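Local coordinates for protein neuraminidase (Influenza A virus, PDB 4K3Y) that forms the six-bladed beta-propeller head of a neuraminidase-like surface protein of a bat influenza A virus, in which sialidase activity cannot be assumed, at residues D132-T137 with R172-V177; F192-P197 with Y230-P235; I276-N281 with G287-K292; L321-Y326 with D330-C335. All coordinates share one frame; numbering follows the deposited sequence.

Contact 1: D132-T137 with R172-V177; sequences DTIHPT and RLYRLV
At the seam between two neighbouring propeller blades, Ile134 of one sheet meets Tyr174 of the next by a CH-pi contact. Ile134 CD1 lies 3.8 Å from the centroid of the Tyr174 ring and 24° off the ring normal, so the methyl sits over the face, displaced toward the rim. The second branch reaches the phenol end, with Ile134 CG2 3.4 Å from Tyr174 OH. Both branches can do this because CG1 lies beside the backbone N (chi1 -57°) while CG2 stands anti to it. Strand 129-134 is the last strand of its four-stranded antiparallel blade and 170-177 the third of the following one; a CA separation of 10.2 Å between Ile134 and Tyr174 leaves this part of the contact to side chains. Farther along, the extended Arg172 lays a guanidinium face against Thr137, whose CG2 is 3.4 Å from NH2 of Arg172. Trp184 takes part from within the second blade, meeting the Tyr174 ring and receiving Arg172 in a cation-pi contact.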
loop_
_atom_site.group_PDB
_atom_site.type_symbol
_atom_site.label_atom_id
_atom_site.label_comp_id
_atom_site.label_asym_id
_atom_site.label_seq_id
_atom_site.Cartn_x
_atom_site.Cartn_y
_atom_site.Cartn_z
ATOM N N ASP C 132 -8.334 -2.972 27.292
ATOM C CA ASP C 132 -9.266 -2.759 28.382
ATOM C C ASP C 132 -10.700 -2.896 27.900
ATOM O O ASP C 132 -10.963 -2.983 26.702
ATOM C CB ASP C 132 -9.054 -1.375 29.012
ATOM C CG ASP C 132 -9.065 -1.413 30.537
ATOM O OD1 ASP C 132 -9.645 -2.360 31.131
ATOM O OD2 ASP C 132 -8.482 -0.484 31.139
ATOM N N THR C 133 -11.624 -2.917 28.851
ATOM C CA THR C 133 -13.034 -2.971 28.529
ATOM C C THR C 133 -13.843 -2.234 29.606
ATOM O O THR C 133 -13.574 -2.381 30.804
ATOM C CB THR C 133 -13.510 -4.431 28.346
ATOM O OG1 THR C 133 -14.892 -4.450 27.975
ATOM C CG2 THR C 133 -13.322 -5.228 29.626
ATOM N N ILE C 134 -14.813 -1.423 29.175
ATOM C CA ILE C 134 -15.610 -0.616 30.095
ATOM C C ILE C 134 -17.090 -0.983 30.051
ATOM O O ILE C 134 -17.642 -1.218 28.973
ATOM C CB ILE C 134 -15.456 0.878 29.794
ATOM C CG1 ILE C 134 -13.980 1.279 29.865
ATOM C CG2 ILE C 134 -16.290 1.702 30.771
ATOM C CD1 ILE C 134 -13.733 2.761 29.587
ATOM N N HIS C 135 -17.730 -1.024 31.223
ATOM C CA HIS C 135 -19.116 -1.494 31.318
ATOM C C HIS C 135 -20.091 -0.504 31.946
ATOM O O HIS C 135 -19.717 0.294 32.821
ATOM C CB HIS C 135 -19.171 -2.835 32.044
ATOM C CG HIS C 135 -18.339 -3.885 31.394
ATOM N ND1 HIS C 135 -16.987 -4.020 31.636
ATOM C CD2 HIS C 135 -18.652 -4.829 30.471
ATOM C CE1 HIS C 135 -16.509 -5.015 30.914
ATOM N NE2 HIS C 135 -17.500 -5.524 30.198
ATOM N N PRO C 136 -21.355 -0.551 31.490
ATOM C CA PRO C 136 -22.371 0.368 32.015
ATOM C C PRO C 136 -22.764 0.046 33.450
ATOM O O PRO C 136 -23.045 -1.102 33.783
ATOM C CB PRO C 136 -23.566 0.162 31.063
ATOM C CG PRO C 136 -23.348 -1.199 30.455
ATOM C CD PRO C 136 -21.861 -1.386 30.381
ATOM N N THR C 137 -22.754 1.070 34.293
ATOM C CA THR C 137 -23.373 0.991 35.605
ATOM C C THR C 137 -24.872 1.255 35.436
ATOM O O THR C 137 -25.713 0.407 35.758
ATOM C CB THR C 137 -22.757 2.034 36.581
ATOM O OG1 THR C 137 -23.639 3.153 36.748
ATOM C CG2 THR C 137 -21.426 2.539 36.045
ATOM N N ARG C 172 -18.720 10.272 32.383
ATOM C CA ARG C 172 -17.469 10.015 33.081
ATOM C C ARG C 172 -16.239 10.452 32.305
ATOM O O ARG C 172 -16.154 10.279 31.085
ATOM C CB ARG C 172 -17.359 8.532 33.422
ATOM C CG ARG C 172 -18.263 8.110 34.565
ATOM C CD ARG C 172 -18.100 6.641 34.844
ATOM N NE ARG C 172 -18.822 6.231 36.043
ATOM C CZ ARG C 172 -18.735 5.015 36.577
ATOM N NH1 ARG C 172 -17.946 4.103 36.012
ATOM N NH2 ARG C 172 -19.428 4.714 37.677
ATOM N N LEU C 173 -15.287 11.021 33.034
ATOM C CA LEU C 173 -13.994 11.393 32.478
ATOM C C LEU C 173 -12.996 10.234 32.622
ATOM O O LEU C 173 -12.694 9.804 33.728
ATOM C CB LEU C 173 -13.466 12.628 33.201
ATOM C CG LEU C 173 -13.001 13.768 32.304
ATOM C CD1 LEU C 173 -12.263 14.814 33.126
ATOM C CD2 LEU C 173 -12.126 13.240 31.169
ATOM N N TYR C 174 -12.492 9.723 31.504
ATOM C CA TYR C 174 -11.523 8.629 31.552
ATOM C C TYR C 174 -10.112 9.079 31.166
ATOM O O TYR C 174 -9.920 9.800 30.181
ATOM C CB TYR C 174 -11.962 7.452 30.670
ATOM C CG TYR C 174 -13.065 6.609 31.276
ATOM C CD1 TYR C 174 -14.400 6.988 31.154
ATOM C CD2 TYR C 174 -12.776 5.436 31.966
ATOM C CE1 TYR C 174 -15.414 6.234 31.704
ATOM C CE2 TYR C 174 -13.791 4.672 32.524
ATOM C CZ TYR C 174 -15.110 5.081 32.386
ATOM O OH TYR C 174 -16.141 4.348 32.926
ATOM N N ARG C 175 -9.129 8.655 31.957
ATOM C CA ARG C 175 -7.731 8.873 31.619
ATOM C C ARG C 175 -7.137 7.530 31.208
ATOM O O ARG C 175 -7.408 6.509 31.844
ATOM C CB ARG C 175 -6.978 9.485 32.804
ATOM C CG ARG C 175 -5.620 8.836 33.116
ATOM C CD ARG C 175 -4.804 9.572 34.188
ATOM N NE ARG C 175 -5.579 9.915 35.380
ATOM C CZ ARG C 175 -5.668 11.150 35.872
ATOM N NH1 ARG C 175 -5.026 12.149 35.272
ATOM N NH2 ARG C 175 -6.393 11.389 36.958
ATOM N N LEU C 176 -6.349 7.522 30.136
ATOM C CA LEU C 176 -5.799 6.271 29.619
ATOM C C LEU C 176 -4.318 6.347 29.316
ATOM O O LEU C 176 -3.839 7.295 28.682
ATOM C CB LEU C 176 -6.528 5.843 28.348
ATOM C CG LEU C 176 -8.013 5.520 28.484
ATOM C CD1 LEU C 176 -8.704 5.956 27.218
ATOM C CD2 LEU C 176 -8.234 4.034 28.719
ATOM N N VAL C 177 -3.598 5.329 29.761
ATOM C CA VAL C 177 -2.192 5.222 29.439
ATOM C C VAL C 177 -1.953 3.952 28.629
ATOM O O VAL C 177 -2.346 2.863 29.051
ATOM C CB VAL C 177 -1.343 5.243 30.706
ATOM C CG1 VAL C 177 -0.153 4.330 30.549
ATOM C CG2 VAL C 177 -0.897 6.665 31.006
#

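Contact 2: F192-P197 with Y230-P235; sequences FNFEFP and YTFKEP
Phe232 meets two rings of the segment 192-197 at once, one on its face and one at its edge. The edge of Phe192 points into the Phe232 face: their centroids are 5.0 Å apart with planes at 70°, and Phe192 CZ stands above the ring centre, 3.7 Å from CD1 of Phe232. Toward Phe194 the roles reverse. There Phe232 offers its own edge, placing CE1 over the centre of the Phe194 ring, 3.9 Å from Phe194 CD1; the planes stand at 85°, nearly perpendicular, with centroids 5.1 Å apart. The two rings come to Phe232 with different first torsions: CG of Phe194 is anti to the backbone N, whereas CG of Phe192 lies between N and the carbonyl carbon (chi1 65°). In the next shell, Leu222 of strand 221-224 touches both Phe194 and Phe232, Pro220 touches Phe194, and Phe192 rests on Asn212, a residue of the calcium site. The T-shaped pairs thus make an aromatic cluster by which the connection entering a propeller blade, just before its first strand 197-202, packs against the last strand, 230-233, of that same blade.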
loop_
_atom_site.group_PDB
_atom_site.type_symbol
_atom_site.label_atom_id
_atom_site.label_comp_id
_atom_site.label_asym_id
_atom_site.label_seq_id
_atom_site.Cartn_x
_atom_site.Cartn_y
_atom_site.Cartn_z
ATOM N N PHE C 192 -28.568 18.834 33.394
ATOM C CA PHE C 192 -28.342 18.885 31.944
ATOM C C PHE C 192 -27.850 17.570 31.347
ATOM O O PHE C 192 -27.571 16.604 32.064
ATOM C CB PHE C 192 -27.383 20.017 31.557
ATOM C CG PHE C 192 -25.987 19.849 32.091
ATOM C CD1 PHE C 192 -25.696 20.168 33.408
ATOM C CD2 PHE C 192 -24.963 19.389 31.275
ATOM C CE1 PHE C 192 -24.415 20.021 33.907
ATOM C CE2 PHE C 192 -23.670 19.240 31.769
ATOM C CZ PHE C 192 -23.399 19.557 33.087
ATOM N N ASN C 193 -27.748 17.560 30.021
ATOM C CA ASN C 193 -27.265 16.406 29.263
ATOM C C ASN C 193 -25.996 16.779 28.468
ATOM O O ASN C 193 -25.888 17.902 27.961
ATOM C CB ASN C 193 -28.383 15.892 28.348
ATOM C CG ASN C 193 -27.919 14.796 27.404
ATOM O OD1 ASN C 193 -27.314 13.800 27.830
ATOM N ND2 ASN C 193 -28.192 14.977 26.105
ATOM N N PHE C 194 -25.042 15.849 28.360
ATOM C CA PHE C 194 -23.729 16.153 27.786
ATOM C C PHE C 194 -23.215 15.068 26.824
ATOM O O PHE C 194 -22.274 14.325 27.153
ATOM C CB PHE C 194 -22.717 16.365 28.921
ATOM C CG PHE C 194 -21.471 17.097 28.498
ATOM C CD1 PHE C 194 -21.528 18.449 28.174
ATOM C CD2 PHE C 194 -20.236 16.445 28.439
ATOM C CE1 PHE C 194 -20.378 19.150 27.786
ATOM C CE2 PHE C 194 -19.087 17.138 28.058
ATOM C CZ PHE C 194 -19.160 18.495 27.728
ATOM N N GLU C 195 -23.817 14.977 25.639
ATOM C CA GLU C 195 -23.451 13.916 24.678
ATOM C C GLU C 195 -22.442 14.365 23.627
ATOM O O GLU C 195 -22.362 15.550 23.309
ATOM C CB GLU C 195 -24.696 13.363 23.968
ATOM C CG GLU C 195 -25.769 12.813 24.900
ATOM C CD GLU C 195 -25.471 11.412 25.412
ATOM O OE1 GLU C 195 -24.738 10.647 24.741
ATOM O OE2 GLU C 195 -25.991 11.074 26.493
ATOM N N PHE C 196 -21.676 13.409 23.100
ATOM C CA PHE C 196 -20.739 13.660 21.988
ATOM C C PHE C 196 -19.805 14.858 22.129
ATOM O O PHE C 196 -19.718 15.660 21.195
ATOM C CB PHE C 196 -21.524 13.865 20.683
ATOM C CG PHE C 196 -22.665 12.930 20.528
ATOM C CD1 PHE C 196 -22.441 11.557 20.464
ATOM C CD2 PHE C 196 -23.964 13.407 20.462
ATOM C CE1 PHE C 196 -23.495 10.669 20.329
ATOM C CE2 PHE C 196 -25.032 12.521 20.319
ATOM C CZ PHE C 196 -24.788 11.146 20.256
ATOM N N PRO C 197 -19.103 14.996 23.268
ATOM C CA PRO C 197 -18.210 16.167 23.305
ATOM C C PRO C 197 -17.103 16.111 22.237
ATOM O O PRO C 197 -16.550 15.036 21.969
ATOM C CB PRO C 197 -17.595 16.103 24.709
ATOM C CG PRO C 197 -17.782 14.673 25.162
ATOM C CD PRO C 197 -19.044 14.197 24.508
ATOM N N TYR C 230 -12.268 19.908 36.970
ATOM C CA TYR C 230 -13.133 20.376 35.900
ATOM C C TYR C 230 -14.095 21.456 36.356
ATOM O O TYR C 230 -14.430 21.579 37.539
ATOM C CB TYR C 230 -13.940 19.210 35.294
ATOM C CG TYR C 230 -15.002 18.643 36.223
ATOM C CD1 TYR C 230 -14.694 17.614 37.107
ATOM C CD2 TYR C 230 -16.308 19.134 36.215
ATOM C CE1 TYR C 230 -15.653 17.090 37.958
ATOM C CE2 TYR C 230 -17.274 18.614 37.069
ATOM C CZ TYR C 230 -16.941 17.591 37.938
ATOM O OH TYR C 230 -17.887 17.059 38.790
ATOM N N THR C 231 -14.533 22.235 35.383
ATOM C CA THR C 231 -15.694 23.063 35.555
ATOM C C THR C 231 -16.522 23.005 34.263
ATOM O O THR C 231 -15.972 23.037 33.152
ATOM C CB THR C 231 -15.311 24.502 35.990
ATOM O OG1 THR C 231 -16.320 25.425 35.555
ATOM C CG2 THR C 231 -13.965 24.908 35.413
ATOM N N PHE C 232 -17.836 22.846 34.421
ATOM C CA PHE C 232 -18.765 22.928 33.306
ATOM C C PHE C 232 -19.182 24.389 33.144
ATOM O O PHE C 232 -19.475 25.064 34.133
ATOM C CB PHE C 232 -20.016 22.082 33.572
ATOM C CG PHE C 232 -19.853 20.609 33.274
ATOM C CD1 PHE C 232 -19.950 20.130 31.972
ATOM C CD2 PHE C 232 -19.644 19.695 34.301
ATOM C CE1 PHE C 232 -19.819 18.768 31.694
ATOM C CE2 PHE C 232 -19.515 18.330 34.028
ATOM C CZ PHE C 232 -19.604 17.873 32.721
ATOM N N LYS C 233 -19.216 24.885 31.912
ATOM C CA LYS C 233 -19.691 26.247 31.693
ATOM C C LYS C 233 -20.903 26.296 30.769
ATOM O O LYS C 233 -21.214 25.329 30.080
ATOM C CB LYS C 233 -18.568 27.137 31.166
ATOM C CG LYS C 233 -17.264 26.961 31.921
ATOM C CD LYS C 233 -16.414 28.215 31.856
ATOM C CE LYS C 233 -15.133 28.049 32.653
ATOM N NZ LYS C 233 -14.265 29.254 32.522
ATOM N N GLU C 234 -21.604 27.420 30.779
ATOM C CA GLU C 234 -22.722 27.612 29.867
ATOM C C GLU C 234 -22.560 28.926 29.129
ATOM O O GLU C 234 -22.463 29.981 29.751
ATOM C CB GLU C 234 -24.050 27.608 30.611
ATOM C CG GLU C 234 -25.224 27.972 29.723
ATOM C CD GLU C 234 -25.770 26.775 28.948
ATOM O OE1 GLU C 234 -25.333 25.635 29.222
ATOM O OE2 GLU C 234 -26.643 26.974 28.076
ATOM N N PRO C 235 -22.530 28.864 27.795
ATOM C CA PRO C 235 -22.336 30.060 26.970
ATOM C C PRO C 235 -23.420 31.102 27.218
ATOM O O PRO C 235 -24.613 30.783 27.316
ATOM C CB PRO C 235 -22.399 29.522 25.532
ATOM C CG PRO C 235 -23.108 28.211 25.634
ATOM C CD PRO C 235 -22.748 27.658 26.982
#

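Contact 3: I276-N281 with G287-K292; sequences IGRIIN and GFEIYK
Ile276 begins the register by pairing with Tyr291 through two backbone bonds, Ile276 N to Tyr291 O (3.1 Å) and Tyr291 N to Ile276 O (2.9 Å). Gly277, opposite Ile290 in a non-hydrogen-bonded pair, brings its CA to 3.7 Å from CZ of Phe288. Arg278 and Glu289 form the next hydrogen-bonded pair, and their side chains run alongside each other on the same sheet face. Arg278 NE gives a salt bridge to Glu289 OE2 (2.8 Å, 163° at the hydrogen), in the guanidinium plane yet above that of the carboxylate; Arg278 NH2 adds a weak bond to the same OE2. These strands, 157° apart in direction, are the middle two of a propeller blade and form a beta hairpin. Arg278 NH1 also bridges to Asp248, and Glu289 OE1 accepts from Asn307, so both charged ends have second partners. After Ile279, whose CG2 touches Gly287 O, the chain turns at Ile280. Ile280 N still bonds Gly287 O (3.0 Å), while Ile280 CG1 packs 3.8 Å from CB of Glu289.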
loop_
_atom_site.group_PDB
_atom_site.type_symbol
_atom_site.label_atom_id
_atom_site.label_comp_id
_atom_site.label_asym_id
_atom_site.label_seq_id
_atom_site.Cartn_x
_atom_site.Cartn_y
_atom_site.Cartn_z
ATOM N N ILE C 276 -18.669 30.092 17.267
ATOM C CA ILE C 276 -19.756 29.135 17.310
ATOM C C ILE C 276 -20.043 28.683 15.894
ATOM O O ILE C 276 -20.352 29.508 15.027
ATOM C CB ILE C 276 -21.024 29.748 17.858
ATOM C CG1 ILE C 276 -20.781 30.266 19.274
ATOM C CG2 ILE C 276 -22.139 28.710 17.843
ATOM C CD1 ILE C 276 -21.922 31.054 19.801
ATOM N N GLY C 277 -19.922 27.378 15.653
ATOM C CA GLY C 277 -20.311 26.820 14.376
ATOM C C GLY C 277 -21.681 26.194 14.486
ATOM O O GLY C 277 -21.951 25.427 15.414
ATOM N N ARG C 278 -22.555 26.507 13.539
ATOM C CA ARG C 278 -23.857 25.862 13.523
ATOM C C ARG C 278 -24.424 25.703 12.128
ATOM O O ARG C 278 -23.902 26.249 11.148
ATOM C CB ARG C 278 -24.852 26.634 14.383
ATOM C CG ARG C 278 -25.490 27.782 13.646
ATOM C CD ARG C 278 -26.056 28.784 14.617
ATOM N NE ARG C 278 -26.751 29.834 13.894
ATOM C CZ ARG C 278 -27.537 30.737 14.461
ATOM N NH1 ARG C 278 -27.723 30.722 15.771
ATOM N NH2 ARG C 278 -28.121 31.657 13.707
ATOM N N ILE C 279 -25.498 24.924 12.076
ATOM C CA ILE C 279 -26.280 24.702 10.878
ATOM C C ILE C 279 -27.201 25.906 10.659
ATOM O O ILE C 279 -27.853 26.377 11.594
ATOM C CB ILE C 279 -27.094 23.424 11.058
ATOM C CG1 ILE C 279 -26.121 22.265 11.304
ATOM C CG2 ILE C 279 -28.014 23.187 9.866
ATOM C CD1 ILE C 279 -26.713 20.864 11.179
ATOM N N ILE C 280 -27.249 26.412 9.428
ATOM C CA ILE C 280 -27.894 27.695 9.176
ATOM C C ILE C 280 -29.424 27.620 9.263
ATOM O O ILE C 280 -30.043 28.399 9.986
ATOM C CB ILE C 280 -27.428 28.304 7.845
ATOM C CG1 ILE C 280 -25.897 28.411 7.840
ATOM C CG2 ILE C 280 -28.090 29.685 7.608
ATOM C CD1 ILE C 280 -25.324 28.903 6.534
ATOM N N ASN C 281 -30.031 26.690 8.534
ATOM C CA ASN C 281 -31.465 26.476 8.646
ATOM C C ASN C 281 -31.717 25.241 9.485
ATOM O O ASN C 281 -31.507 24.136 9.015
ATOM C CB ASN C 281 -32.116 26.311 7.263
ATOM C CG ASN C 281 -31.721 27.412 6.281
ATOM O OD1 ASN C 281 -30.628 27.981 6.356
ATOM N ND2 ASN C 281 -32.614 27.706 5.342
ATOM N N GLY C 287 -26.731 24.320 4.996
ATOM C CA GLY C 287 -25.738 25.361 5.212
ATOM C C GLY C 287 -25.050 25.291 6.568
ATOM O O GLY C 287 -25.574 24.729 7.541
ATOM N N PHE C 288 -23.862 25.875 6.633
ATOM C CA PHE C 288 -23.118 25.914 7.876
ATOM C C PHE C 288 -22.479 27.279 8.004
ATOM O O PHE C 288 -21.941 27.822 7.031
ATOM C CB PHE C 288 -22.048 24.825 7.895
ATOM C CG PHE C 288 -21.370 24.662 9.224
ATOM C CD1 PHE C 288 -21.900 23.815 10.179
ATOM C CD2 PHE C 288 -20.196 25.343 9.512
ATOM C CE1 PHE C 288 -21.283 23.651 11.416
ATOM C CE2 PHE C 288 -19.579 25.187 10.738
ATOM C CZ PHE C 288 -20.123 24.332 11.693
ATOM N N GLU C 289 -22.553 27.842 9.203
ATOM C CA GLU C 289 -21.976 29.156 9.446
ATOM C C GLU C 289 -21.107 29.056 10.684
ATOM O O GLU C 289 -21.294 28.164 11.511
ATOM C CB GLU C 289 -23.064 30.242 9.591
ATOM C CG GLU C 289 -24.017 30.070 10.804
ATOM C CD GLU C 289 -25.286 30.917 10.697
ATOM O OE1 GLU C 289 -25.232 32.021 10.099
ATOM O OE2 GLU C 289 -26.341 30.483 11.217
ATOM N N ILE C 290 -20.130 29.944 10.785
ATOM C CA ILE C 290 -19.309 30.020 11.983
ATOM C C ILE C 290 -19.099 31.499 12.305
ATOM O O ILE C 290 -18.732 32.306 11.440
ATOM C CB ILE C 290 -17.976 29.183 11.867
ATOM C CG1 ILE C 290 -17.289 29.056 13.231
ATOM C CG2 ILE C 290 -17.024 29.736 10.777
ATOM C CD1 ILE C 290 -16.149 28.033 13.266
ATOM N N TYR C 291 -19.385 31.850 13.551
ATOM C CA TYR C 291 -19.464 33.239 13.975
ATOM C C TYR C 291 -18.324 33.542 14.935
ATOM O O TYR C 291 -18.133 32.818 15.919
ATOM C CB TYR C 291 -20.802 33.445 14.683
ATOM C CG TYR C 291 -21.269 34.867 14.816
ATOM C CD1 TYR C 291 -20.543 35.923 14.289
ATOM C CD2 TYR C 291 -22.452 35.151 15.474
ATOM C CE1 TYR C 291 -20.990 37.228 14.424
ATOM C CE2 TYR C 291 -22.903 36.437 15.614
ATOM C CZ TYR C 291 -22.176 37.473 15.092
ATOM O OH TYR C 291 -22.656 38.749 15.254
ATOM N N LYS C 292 -17.563 34.598 14.644
ATOM C CA LYS C 292 -16.447 34.993 15.503
ATOM C C LYS C 292 -16.940 35.969 16.566
ATOM O O LYS C 292 -17.746 36.873 16.283
ATOM C CB LYS C 292 -15.328 35.647 14.690
ATOM C CG LYS C 292 -14.024 35.841 15.469
ATOM C CD LYS C 292 -13.305 37.148 15.102
ATOM C CE LYS C 292 -12.536 37.048 13.792
ATOM N NZ LYS C 292 -11.295 37.868 13.818
#

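Contact 4: L321-Y326 with D330-C335; sequences LYQPAY and DCQELC
Tyr322 and Cys335 form an antiparallel hydrogen-bonded pair, with Tyr322 N to Cys335 O at 3.0 Å and Cys335 N to Tyr322 O at 2.9 Å, and the chains stay close at Gln323 and Leu334, whose CA atoms are 5.0 Å apart. The paired side chains of Tyr322 and Cys335 share a sheet face. Cys335 CB sits over the Tyr322 ring, 3.5 Å from its centroid and 20° off the normal, a CH-pi contact; the sulfur lies more obliquely, with SG 4.5 Å from the same centroid. The Tyr322 ring is turned to meet CB of Cys335 with its face, CG lying between the backbone N and the carbonyl carbon (chi1 72°). Pro324 flanks the cysteine from another side, its CG 3.7 Å from SG of Cys335. Where the backbone ladder stops, Gln332 takes over: bent at chi2 (58°), it directs NE2 to Pro324 O at 3.0 Å and also to the carbonyl of Glu333, both acceptors lying close to its amide plane. These two bonds fix the rotation of the amide, whose OE1 accepts from Gly12 N. Leu334 CD1 packs on CG of Gln323, while the Gln323 amide donates to Tyr201 O. The turn links strand 315-322, the blade's edge strand away from strand 20-26, to strand 335-343; disulfides tie Cys335 to Cys357 on strand 349-359 and Cys331 to Cys16, Tyr200 of strand 197-202 lies against Leu321 and Leu334, and Ile130 of the third subunit touches Glu333.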
loop_
_atom_site.group_PDB
_atom_site.type_symbol
_atom_site.label_atom_id
_atom_site.label_comp_id
_atom_site.label_asym_id
_atom_site.label_seq_id
_atom_site.Cartn_x
_atom_site.Cartn_y
_atom_site.Cartn_z
ATOM N N LEU C 321 -14.273 18.762 16.277
ATOM C CA LEU C 321 -12.964 19.428 16.309
ATOM C C LEU C 321 -11.782 18.449 16.210
ATOM O O LEU C 321 -11.901 17.276 16.582
ATOM C CB LEU C 321 -12.846 20.215 17.614
ATOM C CG LEU C 321 -12.835 21.740 17.638
ATOM C CD1 LEU C 321 -13.508 22.344 16.414
ATOM C CD2 LEU C 321 -13.511 22.192 18.925
ATOM N N TYR C 322 -10.638 18.934 15.717
ATOM C CA TYR C 322 -9.395 18.147 15.747
ATOM C C TYR C 322 -8.144 19.014 15.637
ATOM O O TYR C 322 -8.166 20.045 14.962
ATOM C CB TYR C 322 -9.395 17.040 14.681
ATOM C CG TYR C 322 -9.241 17.498 13.247
ATOM C CD1 TYR C 322 -10.341 17.956 12.513
ATOM C CD2 TYR C 322 -8.002 17.439 12.608
ATOM C CE1 TYR C 322 -10.208 18.365 11.185
ATOM C CE2 TYR C 322 -7.857 17.841 11.278
ATOM C CZ TYR C 322 -8.960 18.301 10.573
ATOM O OH TYR C 322 -8.811 18.700 9.264
ATOM N N GLN C 323 -7.069 18.596 16.312
ATOM C CA GLN C 323 -5.773 19.294 16.242
ATOM C C GLN C 323 -4.678 18.459 15.561
ATOM O O GLN C 323 -4.288 17.403 16.070
ATOM C CB GLN C 323 -5.314 19.691 17.643
ATOM C CG GLN C 323 -6.140 20.804 18.263
ATOM C CD GLN C 323 -5.929 20.931 19.776
ATOM O OE1 GLN C 323 -5.979 19.934 20.520
ATOM N NE2 GLN C 323 -5.694 22.163 20.237
ATOM N N PRO C 324 -4.180 18.926 14.402
ATOM C CA PRO C 324 -3.065 18.258 13.712
ATOM C C PRO C 324 -1.786 18.425 14.528
ATOM O O PRO C 324 -1.604 19.511 15.089
ATOM C CB PRO C 324 -2.942 19.041 12.395
ATOM C CG PRO C 324 -4.204 19.818 12.263
ATOM C CD PRO C 324 -4.650 20.111 13.663
ATOM N N ALA C 325 -0.931 17.404 14.612
ATOM C CA ALA C 325 0.318 17.566 15.359
ATOM C C ALA C 325 1.519 16.845 14.757
ATOM O O ALA C 325 2.307 16.210 15.476
ATOM C CB ALA C 325 0.135 17.182 16.831
ATOM N N TYR C 326 1.645 16.931 13.437
ATOM C CA TYR C 326 2.904 16.609 12.766
ATOM C C TYR C 326 3.502 17.932 12.286
ATOM O O TYR C 326 4.057 18.062 11.187
ATOM C CB TYR C 326 2.719 15.586 11.651
ATOM C CG TYR C 326 1.562 15.847 10.706
ATOM C CD1 TYR C 326 0.253 15.508 11.047
ATOM C CD2 TYR C 326 1.787 16.408 9.456
ATOM C CE1 TYR C 326 -0.795 15.739 10.170
ATOM C CE2 TYR C 326 0.753 16.637 8.578
ATOM C CZ TYR C 326 -0.536 16.303 8.934
ATOM O OH TYR C 326 -1.558 16.542 8.041
ATOM N N ASP C 330 5.281 26.860 15.493
ATOM C CA ASP C 330 5.412 27.625 16.735
ATOM C C ASP C 330 4.076 27.948 17.430
ATOM O O ASP C 330 4.038 28.707 18.407
ATOM C CB ASP C 330 6.180 28.926 16.457
ATOM C CG ASP C 330 5.609 29.705 15.272
ATOM O OD1 ASP C 330 4.522 29.336 14.771
ATOM O OD2 ASP C 330 6.247 30.694 14.844
ATOM N N CYS C 331 2.986 27.385 16.911
ATOM C CA CYS C 331 1.664 27.522 17.526
ATOM C C CYS C 331 0.855 26.274 17.197
ATOM O O CYS C 331 1.172 25.567 16.229
ATOM C CB CYS C 331 0.944 28.777 17.029
ATOM S SG CYS C 331 0.680 28.814 15.233
ATOM N N GLN C 332 -0.175 25.994 17.999
ATOM C CA GLN C 332 -0.956 24.766 17.828
ATOM C C GLN C 332 -2.168 25.001 16.919
ATOM O O GLN C 332 -3.074 25.766 17.269
ATOM C CB GLN C 332 -1.392 24.205 19.182
ATOM C CG GLN C 332 -2.345 23.007 19.085
ATOM C CD GLN C 332 -1.749 21.838 18.301
ATOM O OE1 GLN C 332 -0.739 21.251 18.709
ATOM N NE2 GLN C 332 -2.370 21.500 17.168
ATOM N N GLU C 333 -2.186 24.351 15.751
ATOM C CA GLU C 333 -3.271 24.569 14.785
ATOM C C GLU C 333 -4.587 23.852 15.160
ATOM O O GLU C 333 -4.583 22.752 15.729
ATOM C CB GLU C 333 -2.809 24.226 13.356
ATOM C CG GLU C 333 -3.923 24.137 12.292
ATOM C CD GLU C 333 -4.442 25.496 11.795
ATOM O OE1 GLU C 333 -4.634 26.422 12.616
ATOM O OE2 GLU C 333 -4.673 25.635 10.572
ATOM N N LEU C 334 -5.709 24.498 14.856
ATOM C CA LEU C 334 -7.030 23.967 15.180
ATOM C C LEU C 334 -7.868 23.823 13.913
ATOM O O LEU C 334 -7.871 24.697 13.035
ATOM C CB LEU C 334 -7.734 24.888 16.184
ATOM C CG LEU C 334 -9.030 24.403 16.826
ATOM C CD1 LEU C 334 -8.877 22.977 17.371
ATOM C CD2 LEU C 334 -9.481 25.370 17.932
ATOM N N CYS C 335 -8.576 22.708 13.822
ATOM C CA CYS C 335 -9.405 22.418 12.654
ATOM C C CYS C 335 -10.769 21.871 13.054
ATOM O O CYS C 335 -10.980 21.467 14.203
ATOM C CB CYS C 335 -8.717 21.365 11.778
ATOM S SG CYS C 335 -7.096 21.833 11.173
#

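In the fold
Contacts 1 to 4 follow one another along the chain, each closing before the next opens, and travel round the six-bladed propeller. Contact 1 spans two blades; contact 2 joins a blade to its entering connection, contact 3 lies within a hairpin, and contact 4 within the turn of the blade completed by the N-terminal strand 20-26. Centres of contacts 1 and 3, on opposite sides of the chain's centre, are about 33 Å apart, whereas contacts 1 and 2 are about 19 Å apart. None touches another; nearest atoms are about 5 Å apart between contacts 1 and 2 and about 6 Å between contacts 2 and 3. Side chains between blades, backbone pairing within them and packed connections thus all contribute to the propeller.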